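Local atomic coordinates of acetyl-CoA C-acetyltransferase (Syntrophomonas wolfei subsp. wolfei, PDB entry 7N7Z), a protein that probably condenses two molecules of acetyl-CoA into acetoacetyl-CoA and free coenzyme A, or runs the reverse cleavage, as thiolases of its class do. Residues Val11-Thr16 against Arg366-Met371; Ile51-Val56 against Pro80-Ser85; Gly158-Met163 against Pro237-Gly242; Ser123-Leu128 against Asp145-Asp150. All coordinates share one frame; numbering follows the deposited sequence.

Overall arrangement
Interaction 1 is the most central of the four: it joins strand 8-20, early in the chain, to helix 360-378, near its end, and the other three lie between those ends in sequence. Interaction 2 reaches the same sheet at strand 84-89, one of its two outer strands within the chain, with centres 20 Å apart. Interactions 3 and 4 belong to the excursion between strands 113-121 and 254-264, and they touch, His160 NE2 lying 3.9 Å from Leu148 CD2. Around the predicted active site, side chains of interactions 1, 3 and 4 approach that of His358 to about 7, 9 and 10 Å, whereas interaction 2 lies away from it. Interactions 2 and 4 both meet the second subunit.

Interaction 1: residues Val11-Thr16 against Arg366-Met371; sequences VGMART and RIIVSM
The guanidinium of Arg366 has Ile367 CG2 over one face and Ser370 OG at its edge, in plane, where NH1 donates to that hydroxyl at 2.9 Å. The second guanidinium, of Arg15, is turned 64° from it and is approached obliquely by Arg366 CD and Ser370 OG. These two arginines run alongside each other in the same direction and touch through their aliphatic parts, Arg15 CD to Arg366 CD at 3.5 Å. Their like charges come close, NE to NE 4.8 Å between Arg15 and Arg366, but salt bridges from Arg15 to Glu202 and Asp220 probably offset the repulsion; Glu202 also takes a hydrogen bond with Ser370 OG. Two residues back along the strand, Met13 bends at its last torsion (chi3 98°), bringing CE against the helix, where the Met13 and Ile368 side chains cross at about a right angle: Met13 CE lies 3.5 Å from Val369 CA, a tight carbon pair, and 3.7 Å from Val369 CG2. The strand and helix axes pass 8.4 Å apart at 115°. Every touching residue is buried, which fits the layered thiolase fold, where this helix of the C-terminal half lies in the central helical layer against a strand of the N-terminal half.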
loop_
_atom_site.group_PDB
_atom_site.type_symbol
_atom_site.label_atom_id
_atom_site.label_comp_id
_atom_site.label_asym_id
_atom_site.label_seq_id
_atom_site.Cartn_x
_atom_site.Cartn_y
_atom_site.Cartn_z
ATOM N N VAL B 11 -4.681 -44.150 -2.144
ATOM C CA VAL B 11 -4.313 -44.922 -0.965
ATOM C C VAL B 11 -4.529 -44.153 0.333
ATOM O O VAL B 11 -4.697 -44.788 1.385
ATOM C CB VAL B 11 -2.852 -45.410 -1.060
ATOM C CG1 VAL B 11 -2.492 -46.280 0.131
ATOM C CG2 VAL B 11 -2.638 -46.178 -2.355
ATOM N N GLY B 12 -4.534 -42.829 0.300
ATOM C CA GLY B 12 -4.775 -42.040 1.494
ATOM C C GLY B 12 -5.464 -40.745 1.134
ATOM O O GLY B 12 -5.227 -40.173 0.064
ATOM N N MET B 13 -6.329 -40.279 2.034
ATOM C CA MET B 13 -7.109 -39.072 1.801
ATOM C C MET B 13 -7.377 -38.382 3.128
ATOM O O MET B 13 -7.632 -39.044 4.138
ATOM C CB MET B 13 -8.437 -39.392 1.108
ATOM C CG MET B 13 -8.281 -40.015 -0.264
ATOM S SD MET B 13 -9.866 -40.392 -1.026
ATOM C CE MET B 13 -10.072 -38.968 -2.079
ATOM N N ALA B 14 -7.331 -37.052 3.118
ATOM C CA ALA B 14 -7.584 -36.279 4.324
ATOM C C ALA B 14 -7.900 -34.843 3.939
ATOM O O ALA B 14 -7.518 -34.365 2.868
ATOM C CB ALA B 14 -6.390 -36.321 5.282
ATOM N N ARG B 15 -8.614 -34.166 4.834
ATOM C CA ARG B 15 -8.867 -32.742 4.698
ATOM C C ARG B 15 -8.957 -32.136 6.090
ATOM O O ARG B 15 -9.252 -32.825 7.070
ATOM C CB ARG B 15 -10.149 -32.460 3.902
ATOM C CG ARG B 15 -11.453 -32.856 4.594
ATOM C CD ARG B 15 -12.645 -32.176 3.931
ATOM N NE ARG B 15 -13.922 -32.546 4.536
ATOM C CZ ARG B 15 -14.573 -31.828 5.442
ATOM N NH1 ARG B 15 -14.079 -30.694 5.915
ATOM N NH2 ARG B 15 -15.750 -32.258 5.886
ATOM N N THR B 16 -8.684 -30.842 6.167
ATOM C CA THR B 16 -8.919 -30.092 7.388
ATOM C C THR B 16 -10.384 -29.694 7.448
ATOM O O THR B 16 -11.122 -29.836 6.470
ATOM C CB THR B 16 -8.018 -28.861 7.432
ATOM O OG1 THR B 16 -8.495 -27.881 6.502
ATOM C CG2 THR B 16 -6.580 -29.228 7.086
ATOM N N ARG B 366 -11.576 -31.594 -2.300
ATOM C CA ARG B 366 -12.396 -31.815 -1.114
ATOM C C ARG B 366 -13.562 -32.744 -1.423
ATOM O O ARG B 366 -13.806 -33.717 -0.700
ATOM C CB ARG B 366 -12.907 -30.476 -0.577
ATOM C CG ARG B 366 -13.189 -30.464 0.920
ATOM C CD ARG B 366 -14.568 -31.027 1.245
ATOM N NE ARG B 366 -15.638 -30.187 0.716
ATOM C CZ ARG B 366 -16.869 -30.608 0.456
ATOM N NH1 ARG B 366 -17.231 -31.863 0.668
ATOM N NH2 ARG B 366 -17.759 -29.747 -0.027
ATOM N N ILE B 367 -14.295 -32.460 -2.502
ATOM C CA ILE B 367 -15.480 -33.246 -2.814
ATOM C C ILE B 367 -15.119 -34.656 -3.259
ATOM O O ILE B 367 -15.944 -35.568 -3.136
ATOM C CB ILE B 367 -16.333 -32.527 -3.877
ATOM C CG1 ILE B 367 -15.560 -32.351 -5.185
ATOM C CG2 ILE B 367 -16.791 -31.168 -3.354
ATOM C CD1 ILE B 367 -16.435 -31.893 -6.337
ATOM N N ILE B 368 -13.906 -34.866 -3.775
ATOM C CA ILE B 368 -13.454 -36.229 -4.036
ATOM C C ILE B 368 -13.222 -36.962 -2.722
ATOM O O ILE B 368 -13.621 -38.121 -2.560
ATOM C CB ILE B 368 -12.182 -36.220 -4.903
ATOM C CG1 ILE B 368 -12.482 -35.717 -6.314
ATOM C CG2 ILE B 368 -11.585 -37.612 -4.981
ATOM C CD1 ILE B 368 -11.246 -35.241 -7.042
ATOM N N VAL B 369 -12.575 -36.297 -1.761
ATOM C CA VAL B 369 -12.360 -36.898 -0.447
ATOM C C VAL B 369 -13.696 -37.239 0.200
ATOM O O VAL B 369 -13.905 -38.357 0.689
ATOM C CB VAL B 369 -11.531 -35.953 0.443
ATOM C CG1 VAL B 369 -11.555 -36.425 1.891
ATOM C CG2 VAL B 369 -10.103 -35.851 -0.068
ATOM N N SER B 370 -14.621 -36.278 0.216
ATOM C CA SER B 370 -15.921 -36.515 0.836
ATOM C C SER B 370 -16.702 -37.583 0.083
ATOM O O SER B 370 -17.388 -38.406 0.699
ATOM C CB SER B 370 -16.714 -35.212 0.898
ATOM O OG SER B 370 -16.107 -34.294 1.789
ATOM N N MET B 371 -16.607 -37.589 -1.248
ATOM C CA MET B 371 -17.276 -38.619 -2.033
ATOM C C MET B 371 -16.871 -40.009 -1.558
ATOM O O MET B 371 -17.727 -40.847 -1.251
ATOM C CB MET B 371 -16.947 -38.442 -3.518
ATOM C CG MET B 371 -17.585 -39.484 -4.434
ATOM S SD MET B 371 -16.726 -39.632 -6.013
ATOM C CE MET B 371 -15.267 -40.527 -5.497
#

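Interaction 2: residues Ile51-Val56 against Pro80-Ser85; sequences IIDEIV and PVRSGS
Arg82 leaves its backbone with CG in the crowded position between N and the carbonyl carbon (chi1 60°) and then runs extended to NE, while Asp53 has CG anti to its carbonyl carbon (chi1 -69°); the two side chains thus lie alongside each other, pointing the same way. The guanidinium meets the carboxylate end-on, both terminal nitrogens gripping one oxygen: Arg82 NH1 stands 3.0 Å and Arg82 NH2 2.9 Å from Asp53 OD1. That oxygen is in the guanidinium plane. The guanidinium and carboxylate planes are 62° apart; NH1 uses the anti lone pair of OD1, and NH2 meets OD1 from above the carboxylate plane. Asp53 OD2 is held separately by the backbone N-H groups of Asp112 and Ile113. Beyond the turn Pro80-Ser83, where Ser83 OG donates to Pro80 O over a very short 2.5 Å, the backbones pair in parallel: Gly84 N to Asp53 O is 2.8 Å and Ile55 N to Gly84 O 2.9 Å, straddling Glu54. A side chain on Gly84 would crowd Glu54 CB. This is the parallel pairing of a beta-alpha-beta unit, strand 54-58, helix 69-76, strand 84-89, and Ser85 OG meets Ser393 of the second subunit. A leucine in place of Arg82 would remove both N-H donors and probably loosen the turn from Asp53. With one oxygen on Arg82 and the other on two backbone N-H groups, the carboxylate is likely to stay ionised and fixed in rotation, tying the start of the strand pair to its neighbour 113-121.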
loop_
_atom_site.group_PDB
_atom_site.type_symbol
_atom_site.label_atom_id
_atom_site.label_comp_id
_atom_site.label_asym_id
_atom_site.label_seq_id
_atom_site.Cartn_x
_atom_site.Cartn_y
_atom_site.Cartn_z
ATOM N N ILE B 51 9.751 -41.827 -0.547
ATOM C CA ILE B 51 9.685 -42.467 -1.856
ATOM C C ILE B 51 8.620 -41.857 -2.751
ATOM O O ILE B 51 8.474 -42.291 -3.903
ATOM C CB ILE B 51 9.461 -43.987 -1.726
ATOM C CG1 ILE B 51 8.047 -44.280 -1.219
ATOM C CG2 ILE B 51 10.505 -44.595 -0.801
ATOM C CD1 ILE B 51 7.826 -45.721 -0.809
ATOM N N ILE B 52 7.871 -40.868 -2.266
ATOM C CA ILE B 52 6.875 -40.208 -3.102
ATOM C C ILE B 52 7.586 -39.476 -4.233
ATOM O O ILE B 52 8.583 -38.777 -4.012
ATOM C CB ILE B 52 6.010 -39.257 -2.259
ATOM C CG1 ILE B 52 5.166 -40.066 -1.269
ATOM C CG2 ILE B 52 5.124 -38.399 -3.158
ATOM C CD1 ILE B 52 4.348 -39.221 -0.302
ATOM N N ASP B 53 7.073 -39.634 -5.455
ATOM C CA ASP B 53 7.802 -39.176 -6.632
ATOM C C ASP B 53 7.610 -37.690 -6.904
ATOM O O ASP B 53 8.485 -37.061 -7.510
ATOM C CB ASP B 53 7.369 -39.979 -7.860
ATOM C CG ASP B 53 7.831 -41.420 -7.803
ATOM O OD1 ASP B 53 9.017 -41.648 -7.486
ATOM O OD2 ASP B 53 7.009 -42.322 -8.073
ATOM N N GLU B 54 6.490 -37.111 -6.483
ATOM C CA GLU B 54 6.209 -35.717 -6.792
ATOM C C GLU B 54 5.114 -35.211 -5.868
ATOM O O GLU B 54 4.476 -35.979 -5.144
ATOM C CB GLU B 54 5.787 -35.545 -8.257
ATOM C CG GLU B 54 4.401 -36.114 -8.571
ATOM C CD GLU B 54 3.944 -35.816 -9.987
ATOM O OE1 GLU B 54 4.482 -34.872 -10.601
ATOM O OE2 GLU B 54 3.041 -36.522 -10.481
ATOM N N ILE B 55 4.904 -33.900 -5.913
ATOM C CA ILE B 55 3.722 -33.266 -5.347
ATOM C C ILE B 55 3.125 -32.371 -6.422
ATOM O O ILE B 55 3.842 -31.579 -7.046
ATOM C CB ILE B 55 4.037 -32.452 -4.078
ATOM C CG1 ILE B 55 2.749 -31.841 -3.514
ATOM C CG2 ILE B 55 5.061 -31.365 -4.372
ATOM C CD1 ILE B 55 2.941 -31.078 -2.223
ATOM N N VAL B 56 1.826 -32.515 -6.657
ATOM C CA VAL B 56 1.069 -31.616 -7.520
ATOM C C VAL B 56 0.163 -30.801 -6.609
ATOM O O VAL B 56 -0.822 -31.321 -6.069
ATOM C CB VAL B 56 0.265 -32.378 -8.582
ATOM C CG1 VAL B 56 -0.367 -31.405 -9.563
ATOM C CG2 VAL B 56 1.160 -33.371 -9.311
ATOM N N PRO B 80 11.300 -36.673 -0.989
ATOM C CA PRO B 80 12.723 -36.605 -1.330
ATOM C C PRO B 80 13.008 -35.422 -2.239
ATOM O O PRO B 80 12.160 -34.996 -3.027
ATOM C CB PRO B 80 12.980 -37.936 -2.043
ATOM C CG PRO B 80 11.667 -38.274 -2.661
ATOM C CD PRO B 80 10.608 -37.745 -1.725
ATOM N N VAL B 81 14.226 -34.886 -2.121
ATOM C CA VAL B 81 14.606 -33.732 -2.928
ATOM C C VAL B 81 14.578 -34.061 -4.413
ATOM O O VAL B 81 14.508 -33.152 -5.248
ATOM C CB VAL B 81 15.998 -33.209 -2.510
ATOM C CG1 VAL B 81 16.067 -33.016 -1.001
ATOM C CG2 VAL B 81 17.094 -34.154 -2.989
ATOM N N ARG B 82 14.637 -35.347 -4.767
ATOM C CA ARG B 82 14.527 -35.744 -6.166
ATOM C C ARG B 82 13.108 -35.598 -6.698
ATOM O O ARG B 82 12.916 -35.593 -7.920
ATOM C CB ARG B 82 14.989 -37.193 -6.341
ATOM C CG ARG B 82 14.183 -38.207 -5.532
ATOM C CD ARG B 82 14.218 -39.597 -6.158
ATOM N NE ARG B 82 13.189 -40.471 -5.604
ATOM C CZ ARG B 82 12.061 -40.806 -6.220
ATOM N NH1 ARG B 82 11.774 -40.364 -7.434
ATOM N NH2 ARG B 82 11.197 -41.606 -5.600
ATOM N N SER B 83 12.120 -35.477 -5.816
ATOM C CA SER B 83 10.726 -35.511 -6.229
ATOM C C SER B 83 10.366 -34.281 -7.058
ATOM O O SER B 83 10.988 -33.219 -6.956
ATOM C CB SER B 83 9.806 -35.596 -5.007
ATOM O OG SER B 83 10.023 -34.508 -4.124
ATOM N N GLY B 84 9.337 -34.443 -7.892
ATOM C CA GLY B 84 8.844 -33.337 -8.677
ATOM C C GLY B 84 7.925 -32.427 -7.883
ATOM O O GLY B 84 7.429 -32.769 -6.811
ATOM N N SER B 85 7.703 -31.233 -8.425
ATOM C CA SER B 85 6.850 -30.253 -7.771
ATOM C C SER B 85 6.287 -29.310 -8.821
ATOM O O SER B 85 6.984 -28.939 -9.769
ATOM C CB SER B 85 7.622 -29.464 -6.709
ATOM O OG SER B 85 8.601 -28.631 -7.307
#

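Interaction 3: residues Gly158-Met163 against Pro237-Gly242; sequences GGHMGM and PAFKKG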
loop_
_atom_site.group_PDB
_atom_site.type_symbol
_atom_site.label_atom_id
_atom_site.label_comp_id
_atom_site.label_asym_id
_atom_site.label_seq_id
_atom_site.Cartn_x
_atom_site.Cartn_y
_atom_site.Cartn_z
ATOM N N GLY B 158 -17.701 -10.160 -16.387
ATOM C CA GLY B 158 -18.006 -8.773 -16.120
ATOM C C GLY B 158 -18.199 -8.427 -14.660
ATOM O O GLY B 158 -18.216 -7.236 -14.321
ATOM N N GLY B 159 -18.344 -9.416 -13.789
ATOM C CA GLY B 159 -18.532 -9.130 -12.383
ATOM C C GLY B 159 -18.324 -10.363 -11.533
ATOM O O GLY B 159 -17.806 -11.383 -11.992
ATOM N N HIS B 160 -18.742 -10.246 -10.272
ATOM C CA HIS B 160 -18.611 -11.320 -9.294
ATOM C C HIS B 160 -19.200 -12.626 -9.813
ATOM O O HIS B 160 -20.061 -12.617 -10.698
ATOM C CB HIS B 160 -19.301 -10.919 -7.987
ATOM C CG HIS B 160 -18.746 -11.594 -6.773
ATOM N ND1 HIS B 160 -19.064 -12.891 -6.431
ATOM C CD2 HIS B 160 -17.902 -11.148 -5.813
ATOM C CE1 HIS B 160 -18.435 -13.217 -5.315
ATOM N NE2 HIS B 160 -17.723 -12.176 -4.920
ATOM N N MET B 161 -18.740 -13.756 -9.266
ATOM C CA MET B 161 -19.331 -15.040 -9.628
ATOM C C MET B 161 -20.837 -15.030 -9.397
ATOM O O MET B 161 -21.595 -15.635 -10.164
ATOM C CB MET B 161 -18.684 -16.167 -8.823
ATOM C CG MET B 161 -17.225 -16.423 -9.159
ATOM S SD MET B 161 -16.989 -17.092 -10.814
ATOM C CE MET B 161 -15.257 -16.719 -11.082
ATOM N N GLY B 162 -21.286 -14.349 -8.340
ATOM C CA GLY B 162 -22.710 -14.286 -8.061
ATOM C C GLY B 162 -23.519 -13.759 -9.228
ATOM O O GLY B 162 -24.673 -14.150 -9.415
ATOM N N MET B 163 -22.929 -12.868 -10.029
ATOM C CA MET B 163 -23.636 -12.344 -11.192
ATOM C C MET B 163 -23.900 -13.443 -12.213
ATOM O O MET B 163 -24.973 -13.484 -12.827
ATOM C CB MET B 163 -22.838 -11.206 -11.826
ATOM C CG MET B 163 -22.489 -10.080 -10.866
ATOM S SD MET B 163 -23.944 -9.196 -10.273
ATOM C CE MET B 163 -24.080 -7.903 -11.507
ATOM N N PRO B 237 -30.714 -9.260 -1.347
ATOM C CA PRO B 237 -29.826 -9.700 -2.431
ATOM C C PRO B 237 -28.395 -9.248 -2.180
ATOM O O PRO B 237 -28.148 -8.131 -1.718
ATOM C CB PRO B 237 -30.425 -9.035 -3.677
ATOM C CG PRO B 237 -31.849 -8.751 -3.314
ATOM C CD PRO B 237 -31.832 -8.441 -1.847
ATOM N N ALA B 238 -27.446 -10.130 -2.493
ATOM C CA ALA B 238 -26.049 -9.900 -2.157
ATOM C C ALA B 238 -25.228 -9.311 -3.296
ATOM O O ALA B 238 -24.181 -8.711 -3.030
ATOM C CB ALA B 238 -25.396 -11.212 -1.703
ATOM N N PHE B 239 -25.667 -9.459 -4.547
ATOM C CA PHE B 239 -24.874 -9.025 -5.691
ATOM C C PHE B 239 -25.646 -8.235 -6.737
ATOM O O PHE B 239 -25.008 -7.569 -7.563
ATOM C CB PHE B 239 -24.229 -10.237 -6.381
ATOM C CG PHE B 239 -23.437 -11.113 -5.452
ATOM C CD1 PHE B 239 -22.086 -10.887 -5.249
ATOM C CD2 PHE B 239 -24.043 -12.163 -4.784
ATOM C CE1 PHE B 239 -21.354 -11.691 -4.394
ATOM C CE2 PHE B 239 -23.318 -12.972 -3.929
ATOM C CZ PHE B 239 -21.971 -12.734 -3.734
ATOM N N LYS B 240 -26.977 -8.275 -6.740
ATOM C CA LYS B 240 -27.754 -7.546 -7.731
ATOM C C LYS B 240 -29.049 -7.061 -7.101
ATOM O O LYS B 240 -29.623 -7.726 -6.235
ATOM C CB LYS B 240 -28.064 -8.416 -8.955
ATOM C CG LYS B 240 -28.519 -7.628 -10.172
ATOM C CD LYS B 240 -28.891 -8.548 -11.326
ATOM C CE LYS B 240 -27.664 -9.212 -11.933
ATOM N NZ LYS B 240 -27.710 -9.213 -13.422
ATOM N N LYS B 241 -29.506 -5.893 -7.548
ATOM C CA LYS B 241 -30.785 -5.373 -7.086
ATOM C C LYS B 241 -31.900 -6.337 -7.466
ATOM O O LYS B 241 -32.037 -6.719 -8.632
ATOM C CB LYS B 241 -31.051 -3.992 -7.686
ATOM C CG LYS B 241 -29.843 -3.065 -7.693
ATOM C CD LYS B 241 -30.251 -1.603 -7.512
ATOM C CE LYS B 241 -29.630 -0.690 -8.564
ATOM N NZ LYS B 241 -30.590 0.359 -9.013
ATOM N N GLY B 242 -32.696 -6.733 -6.477
ATOM C CA GLY B 242 -33.731 -7.718 -6.718
ATOM C C GLY B 242 -33.212 -9.051 -7.201
ATOM O O GLY B 242 -33.972 -9.829 -7.786
#
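The backbone of 158-163 enters its helix from an extended His160 (psi 157°), and the irregular loop 237-242 passes beside that first turn, with Gly162 CA and Phe239 CA 6.2 Å apart. His160 has CG anti to its backbone N (chi1 -154°), which brings the imidazole back over the helix start. There His160 ND1 accepts from Gly162 N at 3.3 Å, nearly straight and in the ring plane. His160 is therefore the N-cap of helix 161-172, the rotation of its ring fixed by a side-chain capping bond, and since ND1 is an acceptor, NE2 is likely to carry the proton; NE2 is buried by the contact without a partner in the model. The cap and loop belong to the insertion between strands 113-121 and 254-264, which fits the loop domain of thiolases, and the His160 side chain lies about 9 Å from that of His358, predicted to be catalytic. Onto the centre of one imidazole face comes a corner of the Phe239 ring, CE1, which is 3.3 Å from His160 ND1; the two rings meet obliquely, their planes 39° apart. The phenyl ring in turn receives Gly162 CA over a face, a CH-pi contact of 4.2 Å to the centroid of Phe239. A side chain at Gly162 would collide with Phe239 CD2, so the absence of one lets the ring settle there. Farther along the helix, Met163 bends twice to lay Met163 SD 3.3 Å from Phe239 O, while its methyl CE touches Lys240 CE at 3.8 Å. Helix 146-152 packs on His160 through Leu148 and Leu152.

Interaction 4: residues Ser123-Leu128 against Asp145-Asp150; sequences SNIPYL and DAMLSD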
loop_
_atom_site.group_PDB
_atom_site.type_symbol
_atom_site.label_atom_id
_atom_site.label_comp_id
_atom_site.label_asym_id
_atom_site.label_seq_id
_atom_site.Cartn_x
_atom_site.Cartn_y
_atom_site.Cartn_z
ATOM N N SER B 123 -8.885 -16.377 3.970
ATOM C CA SER B 123 -8.736 -15.388 5.028
ATOM C C SER B 123 -7.390 -14.680 4.972
ATOM O O SER B 123 -7.266 -13.569 5.501
ATOM C CB SER B 123 -8.904 -16.054 6.395
ATOM O OG SER B 123 -10.138 -16.748 6.482
ATOM N N ASN B 124 -6.381 -15.294 4.348
ATOM C CA ASN B 124 -5.030 -14.744 4.312
ATOM C C ASN B 124 -4.580 -14.395 2.897
ATOM O O ASN B 124 -3.375 -14.308 2.637
ATOM C CB ASN B 124 -4.044 -15.724 4.953
ATOM C CG ASN B 124 -4.164 -15.765 6.464
ATOM O OD1 ASN B 124 -3.756 -14.830 7.156
ATOM N ND2 ASN B 124 -4.727 -16.850 6.984
ATOM N N ILE B 125 -5.515 -14.194 1.978
ATOM C CA ILE B 125 -5.143 -13.679 0.654
ATOM C C ILE B 125 -4.728 -12.218 0.799
ATOM O O ILE B 125 -5.470 -11.424 1.405
ATOM C CB ILE B 125 -6.310 -13.829 -0.325
ATOM C CG1 ILE B 125 -6.586 -15.310 -0.600
ATOM C CG2 ILE B 125 -6.006 -13.109 -1.631
ATOM C CD1 ILE B 125 -7.899 -15.568 -1.317
ATOM N N PRO B 126 -3.567 -11.814 0.289
ATOM C CA PRO B 126 -3.133 -10.424 0.467
ATOM C C PRO B 126 -3.903 -9.475 -0.438
ATOM O O PRO B 126 -4.726 -9.871 -1.268
ATOM C CB PRO B 126 -1.645 -10.463 0.101
ATOM C CG PRO B 126 -1.512 -11.627 -0.825
ATOM C CD PRO B 126 -2.560 -12.624 -0.421
ATOM N N TYR B 127 -3.634 -8.190 -0.239
ATOM C CA TYR B 127 -4.043 -7.138 -1.157
ATOM C C TYR B 127 -2.860 -6.775 -2.048
ATOM O O TYR B 127 -1.701 -6.956 -1.668
ATOM C CB TYR B 127 -4.533 -5.903 -0.397
ATOM C CG TYR B 127 -5.994 -5.954 -0.002
ATOM C CD1 TYR B 127 -6.489 -6.988 0.784
ATOM C CD2 TYR B 127 -6.877 -4.966 -0.414
ATOM C CE1 TYR B 127 -7.826 -7.032 1.146
ATOM C CE2 TYR B 127 -8.213 -5.001 -0.058
ATOM C CZ TYR B 127 -8.682 -6.033 0.720
ATOM O OH TYR B 127 -10.013 -6.065 1.071
ATOM N N LEU B 128 -3.161 -6.256 -3.236
ATOM C CA LEU B 128 -2.146 -5.948 -4.234
ATOM C C LEU B 128 -1.996 -4.444 -4.423
ATOM O O LEU B 128 -2.979 -3.697 -4.365
ATOM C CB LEU B 128 -2.487 -6.580 -5.586
ATOM C CG LEU B 128 -3.027 -8.009 -5.600
ATOM C CD1 LEU B 128 -3.598 -8.328 -6.973
ATOM C CD2 LEU B 128 -1.943 -9.001 -5.220
ATOM N N ASP B 145 -8.327 -6.064 -3.638
ATOM C CA ASP B 145 -8.571 -7.331 -2.958
ATOM C C ASP B 145 -8.338 -8.454 -3.962
ATOM O O ASP B 145 -9.162 -8.679 -4.854
ATOM C CB ASP B 145 -9.988 -7.369 -2.394
ATOM C CG ASP B 145 -10.245 -8.600 -1.547
ATOM O OD1 ASP B 145 -9.465 -9.569 -1.657
ATOM O OD2 ASP B 145 -11.222 -8.599 -0.773
ATOM N N ALA B 146 -7.211 -9.157 -3.824
ATOM C CA ALA B 146 -6.842 -10.164 -4.815
ATOM C C ALA B 146 -7.853 -11.301 -4.875
ATOM O O ALA B 146 -8.062 -11.887 -5.944
ATOM C CB ALA B 146 -5.449 -10.712 -4.511
ATOM N N MET B 147 -8.481 -11.638 -3.746
ATOM C CA MET B 147 -9.501 -12.680 -3.763
ATOM C C MET B 147 -10.603 -12.350 -4.760
ATOM O O MET B 147 -11.224 -13.259 -5.326
ATOM C CB MET B 147 -10.090 -12.866 -2.364
ATOM C CG MET B 147 -11.184 -13.929 -2.278
ATOM S SD MET B 147 -12.457 -13.546 -1.064
ATOM C CE MET B 147 -11.464 -13.290 0.400
ATOM N N LEU B 148 -10.860 -11.064 -4.988
ATOM C CA LEU B 148 -11.863 -10.638 -5.954
ATOM C C LEU B 148 -11.246 -10.425 -7.335
ATOM O O LEU B 148 -11.666 -11.050 -8.314
ATOM C CB LEU B 148 -12.543 -9.354 -5.466
ATOM C CG LEU B 148 -13.216 -9.424 -4.095
ATOM C CD1 LEU B 148 -13.819 -8.074 -3.743
ATOM C CD2 LEU B 148 -14.276 -10.511 -4.063
ATOM N N SER B 149 -10.236 -9.556 -7.419
ATOM C CA SER B 149 -9.710 -9.155 -8.719
ATOM C C SER B 149 -8.991 -10.297 -9.423
ATOM O O SER B 149 -9.017 -10.373 -10.657
ATOM C CB SER B 149 -8.769 -7.958 -8.553
ATOM O OG SER B 149 -7.645 -8.291 -7.755
ATOM N N ASP B 150 -8.351 -11.190 -8.670
ATOM C CA ASP B 150 -7.600 -12.298 -9.242
ATOM C C ASP B 150 -8.317 -13.634 -9.096
ATOM O O ASP B 150 -7.727 -14.677 -9.392
ATOM C CB ASP B 150 -6.216 -12.384 -8.592
ATOM C CG ASP B 150 -5.224 -11.394 -9.179
ATOM O OD1 ASP B 150 -5.513 -10.796 -10.238
ATOM O OD2 ASP B 150 -4.147 -11.213 -8.572
#
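From CB, Tyr127 turns CG anti to the carbonyl carbon (chi1 -86°), and the ring then lies with one face over Asp145. At its base Tyr127 CG stands 4.2 Å from Asp145 CA; along one flank Tyr127 CD2 and CE2 meet Asp145 N; at the far end Tyr127 CZ lies 3.6 Å from Asp145 CB. Asp145 CA sits over the ring centre, a CH-pi contact of 3.8 Å to the centroid of Tyr127, and the carboxylate is stacked against the ring, their planes 24° apart. The tip, Tyr127 OH, passes Asp145 OD2 at 3.4 Å without bonding to it; its hydrogen bond goes instead to Gly139 O of the third subunit, whose Gly139 N serves Asp145 OD2. Asp145 OD1 has a salt bridge to Arg133 of the second subunit and a weak capping bond from Met147 N, making Asp145 the N-cap of helix 146-152. An alanine at Tyr127 would remove the ring stacked on Asp145 and the hydroxyl bond to Gly139 of the third subunit, and would probably weaken this contact between subunits. Two residues before Tyr127, Ile125 crosses Met147 at about a right angle, Ile125 CD1 to Met147 CB 3.6 Å, and Ala146 CB fills the angle between Ile125 CG2 and Leu128 CG, 3.8 Å from each. Tyr127 and Asp145 form a non-hydrogen-bonded antiparallel pair, and the strand of Tyr127 and Leu128 pairs onward with one of the second subunit. This is consistent with the tetramerisation hairpin of thiolases, leading here straight into a capped helix.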